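Local coordinates for uncharacterized protein (Wolinella succinogenes, PDB 3JYG) that is of unknown function but belongs to the 6-pyruvoyl tetrahydropterin synthase family and carries a bound zinc ion, at residues 143-148 with 176-181. Numbering follows the deposited sequence.
Sequences SIASWL and ARVYNE
V178, on the C-terminal strand 174-180, packs against A145 and S146 of helix 141-155, a helix-on-sheet contact within the 6-pyruvoyl tetrahydropterin synthase fold. The apolar part is small: A145 CB lies 3.9 Å from V178 CG2, and the CA atoms of S146 and V178 are 6.0 Å apart, a close approach that the short side chains allow. A176, two residues back on the same side of the strand, also directs its methyl at the helix, reaching S141 and E142, while V178 additionally touches L149 one turn beyond A145.

S146 adds a van der Waals contact through its hydroxyl oxygen, with no polar bond to the strand. This hydroxyl, set beside the backbone N (chi1 -47°), is hydrogen-bonded to the carbonyl O of E142 one turn earlier, which keeps the oxygen tied to its own helix. Strand 174-180 is the edge of the sheet within one chain, but it pairs antiparallel with a strand of the second subunit, whose Y5 packs on both S146 and V178. With its CG1 anti to the backbone N (chi1 177°), V178 presents CG2 to the helix, in van der Waals contact with S146 OG at 3.4 Å.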
ATOM      1  N   SER A 143      11.995 -11.401  10.005  1.00 15.14           N
ATOM      2  CA  SER A 143      12.854 -11.231  11.183  1.00 15.44           C
ATOM      3  C   SER A 143      13.405  -9.820  11.220  1.00 15.20           C
ATOM      4  O   SER A 143      13.530  -9.217  12.301  1.00 14.78           O
ATOM      5  CB  SER A 143      13.995 -12.251  11.181  1.00 17.03           C
ATOM      6  OG  SER A 143      13.463 -13.557  11.287  1.00 19.25           O
ATOM      7  N   ILE A 144      13.750  -9.291  10.050  1.00 13.47           N
ATOM      8  CA  ILE A 144      14.194  -7.878   9.969  1.00 12.77           C
ATOM      9  C   ILE A 144      13.129  -6.858  10.424  1.00 12.56           C
ATOM     10  O   ILE A 144      13.424  -5.915  11.210  1.00 12.71           O
ATOM     11  CB  ILE A 144      14.736  -7.576   8.545  1.00 13.22           C
ATOM     12  CG1 ILE A 144      16.049  -8.377   8.346  1.00 12.62           C
ATOM     13  CG2 ILE A 144      14.974  -6.052   8.311  1.00 13.00           C
ATOM     14  CD1 ILE A 144      16.555  -8.429   6.837  1.00 18.58           C
ATOM     15  N   ALA A 145      11.909  -7.041   9.921  1.00 13.01           N
ATOM     16  CA  ALA A 145      10.755  -6.233  10.315  1.00 13.55           C
ATOM     17  C   ALA A 145      10.534  -6.287  11.848  1.00 14.11           C
ATOM     18  O   ALA A 145      10.399  -5.238  12.461  1.00 14.15           O
ATOM     19  CB  ALA A 145       9.496  -6.703   9.597  1.00 13.22           C
ATOM     20  N   SER A 146      10.535  -7.482  12.440  1.00 14.21           N
ATOM     21  CA  SER A 146      10.418  -7.626  13.921  1.00 15.18           C
ATOM     22  C   SER A 146      11.508  -6.936  14.707  1.00 14.29           C
ATOM     23  O   SER A 146      11.237  -6.341  15.747  1.00 15.11           O
ATOM     24  CB  SER A 146      10.453  -9.102  14.363  1.00 14.98           C
ATOM     25  OG  SER A 146       9.572  -9.875  13.555  1.00 21.68           O
ATOM     26  N   TRP A 147      12.746  -7.032  14.212  1.00 14.38           N
ATOM     27  CA  TRP A 147      13.892  -6.453  14.851  1.00 14.43           C
ATOM     28  C   TRP A 147      13.769  -4.917  14.843  1.00 15.20           C
ATOM     29  O   TRP A 147      13.964  -4.221  15.863  1.00 14.79           O
ATOM     30  CB  TRP A 147      15.139  -6.890  14.037  1.00 14.81           C
ATOM     31  CG  TRP A 147      16.394  -6.308  14.561  1.00 15.50           C
ATOM     32  CD1 TRP A 147      16.811  -6.270  15.880  1.00 17.86           C
ATOM     33  CD2 TRP A 147      17.401  -5.645  13.795  1.00 15.42           C
ATOM     34  NE1 TRP A 147      18.029  -5.580  15.967  1.00 18.83           N
ATOM     35  CE2 TRP A 147      18.405  -5.201  14.702  1.00 17.76           C
ATOM     36  CE3 TRP A 147      17.565  -5.393  12.424  1.00 20.59           C
ATOM     37  CZ2 TRP A 147      19.554  -4.555  14.274  1.00 19.31           C
ATOM     38  CZ3 TRP A 147      18.705  -4.717  11.997  1.00 20.36           C
ATOM     39  CH2 TRP A 147      19.684  -4.304  12.926  1.00 21.34           C
ATOM     40  N   LEU A 148      13.376  -4.371  13.685  1.00 14.29           N
ATOM     41  CA  LEU A 148      13.263  -2.911  13.589  1.00 13.66           C
ATOM     42  C   LEU A 148      12.061  -2.405  14.367  1.00 13.99           C
ATOM     43  O   LEU A 148      12.116  -1.327  14.973  1.00 14.47           O
ATOM     44  CB  LEU A 148      13.229  -2.453  12.112  1.00 12.80           C
ATOM     45  CG  LEU A 148      14.455  -2.802  11.265  1.00 14.82           C
ATOM     46  CD1 LEU A 148      14.166  -2.521   9.785  1.00 13.97           C
ATOM     47  CD2 LEU A 148      15.732  -2.073  11.719  1.00 16.48           C
ATOM     48  N   ALA A 176       6.815  -8.271   4.212  1.00 16.22           N
ATOM     49  CA  ALA A 176       6.433  -8.717   5.519  1.00 15.36           C
ATOM     50  C   ALA A 176       5.939  -7.519   6.294  1.00 15.75           C
ATOM     51  O   ALA A 176       6.276  -6.373   5.996  1.00 14.29           O
ATOM     52  CB  ALA A 176       7.608  -9.334   6.225  1.00 15.13           C
ATOM     53  N   ARG A 177       5.130  -7.798   7.305  1.00 16.05           N
ATOM     54  CA  ARG A 177       4.627  -6.770   8.165  1.00 16.62           C
ATOM     55  C   ARG A 177       4.533  -7.438   9.544  1.00 16.46           C
ATOM     56  O   ARG A 177       4.207  -8.647   9.669  1.00 13.66           O
ATOM     57  CB  ARG A 177       3.279  -6.295   7.664  1.00 17.23           C
ATOM     58  CG  ARG A 177       2.774  -4.950   8.285  1.00 20.50           C
ATOM     59  CD  ARG A 177       1.659  -4.309   7.468  1.00 21.39           C
ATOM     60  NE  ARG A 177       1.329  -3.022   8.051  1.00 25.67           N
ATOM     61  CZ  ARG A 177       0.541  -2.102   7.516  1.00 26.55           C
ATOM     62  NH1 ARG A 177       0.022  -2.273   6.304  1.00 27.62           N
ATOM     63  NH2 ARG A 177       0.312  -0.979   8.190  1.00 22.89           N
ATOM     64  N   VAL A 178       4.942  -6.674  10.549  1.00 16.15           N
ATOM     65  CA  VAL A 178       4.747  -7.113  11.913  1.00 17.51           C
ATOM     66  C   VAL A 178       3.948  -6.022  12.651  1.00 18.56           C
ATOM     67  O   VAL A 178       4.328  -4.848  12.647  1.00 18.26           O
ATOM     68  CB  VAL A 178       6.093  -7.426  12.608  1.00 17.23           C
ATOM     69  CG1 VAL A 178       5.839  -7.824  14.072  1.00 18.69           C
ATOM     70  CG2 VAL A 178       6.893  -8.544  11.854  1.00 14.86           C
ATOM     71  N   TYR A 179       2.844  -6.440  13.274  1.00 20.34           N
ATOM     72  CA  TYR A 179       1.910  -5.571  13.924  1.00 22.45           C
ATOM     73  C   TYR A 179       2.145  -5.616  15.424  1.00 24.37           C
ATOM     74  O   TYR A 179       2.202  -6.686  16.024  1.00 23.29           O
ATOM     75  CB  TYR A 179       0.472  -6.034  13.648  1.00 22.40           C
ATOM     76  CG  TYR A 179      -0.030  -5.612  12.312  1.00 24.63           C
ATOM     77  CD1 TYR A 179      -0.481  -4.300  12.089  1.00 26.75           C
ATOM     78  CD2 TYR A 179      -0.070  -6.509  11.254  1.00 24.19           C
ATOM     79  CE1 TYR A 179      -0.953  -3.908  10.808  1.00 28.78           C
ATOM     80  CE2 TYR A 179      -0.539  -6.112  10.001  1.00 25.04           C
ATOM     81  CZ  TYR A 179      -0.958  -4.838   9.797  1.00 24.12           C
ATOM     82  OH  TYR A 179      -1.417  -4.496   8.565  1.00 34.29           O
ATOM     83  N   ASN A 180       2.257  -4.429  16.002  1.00 27.07           N
ATOM     84  CA  ASN A 180       2.364  -4.265  17.417  1.00 29.93           C
ATOM     85  C   ASN A 180       0.939  -4.238  17.953  1.00 32.57           C
ATOM     86  O   ASN A 180       0.328  -3.161  18.127  1.00 32.99           O
ATOM     87  CB  ASN A 180       3.106  -2.977  17.749  1.00 30.41           C
ATOM     88  CG  ASN A 180       3.224  -2.748  19.225  1.00 29.52           C
ATOM     89  OD1 ASN A 180       2.938  -3.638  20.011  1.00 28.98           O
ATOM     90  ND2 ASN A 180       3.616  -1.544  19.614  1.00 28.10           N
ATOM     91  N   GLU A 181       0.435  -5.452  18.155  1.00 34.32           N
ATOM     92  CA  GLU A 181      -0.843  -5.781  18.777  1.00 37.46           C
ATOM     93  C   GLU A 181      -1.632  -6.777  17.941  1.00 37.38           C
ATOM     94  O   GLU A 181      -1.848  -7.891  18.390  1.00 37.61           O
ATOM     95  CB  GLU A 181      -1.686  -4.566  19.129  1.00 38.21           C
ATOM     96  CG  GLU A 181      -1.550  -4.185  20.592  1.00 41.79           C
ATOM     97  CD  GLU A 181      -2.829  -3.557  21.126  1.00 46.99           C
ATOM     98  OE1 GLU A 181      -3.857  -3.597  20.390  1.00 48.64           O
ATOM     99  OE2 GLU A 181      -2.807  -3.031  22.273  1.00 48.38           O
TER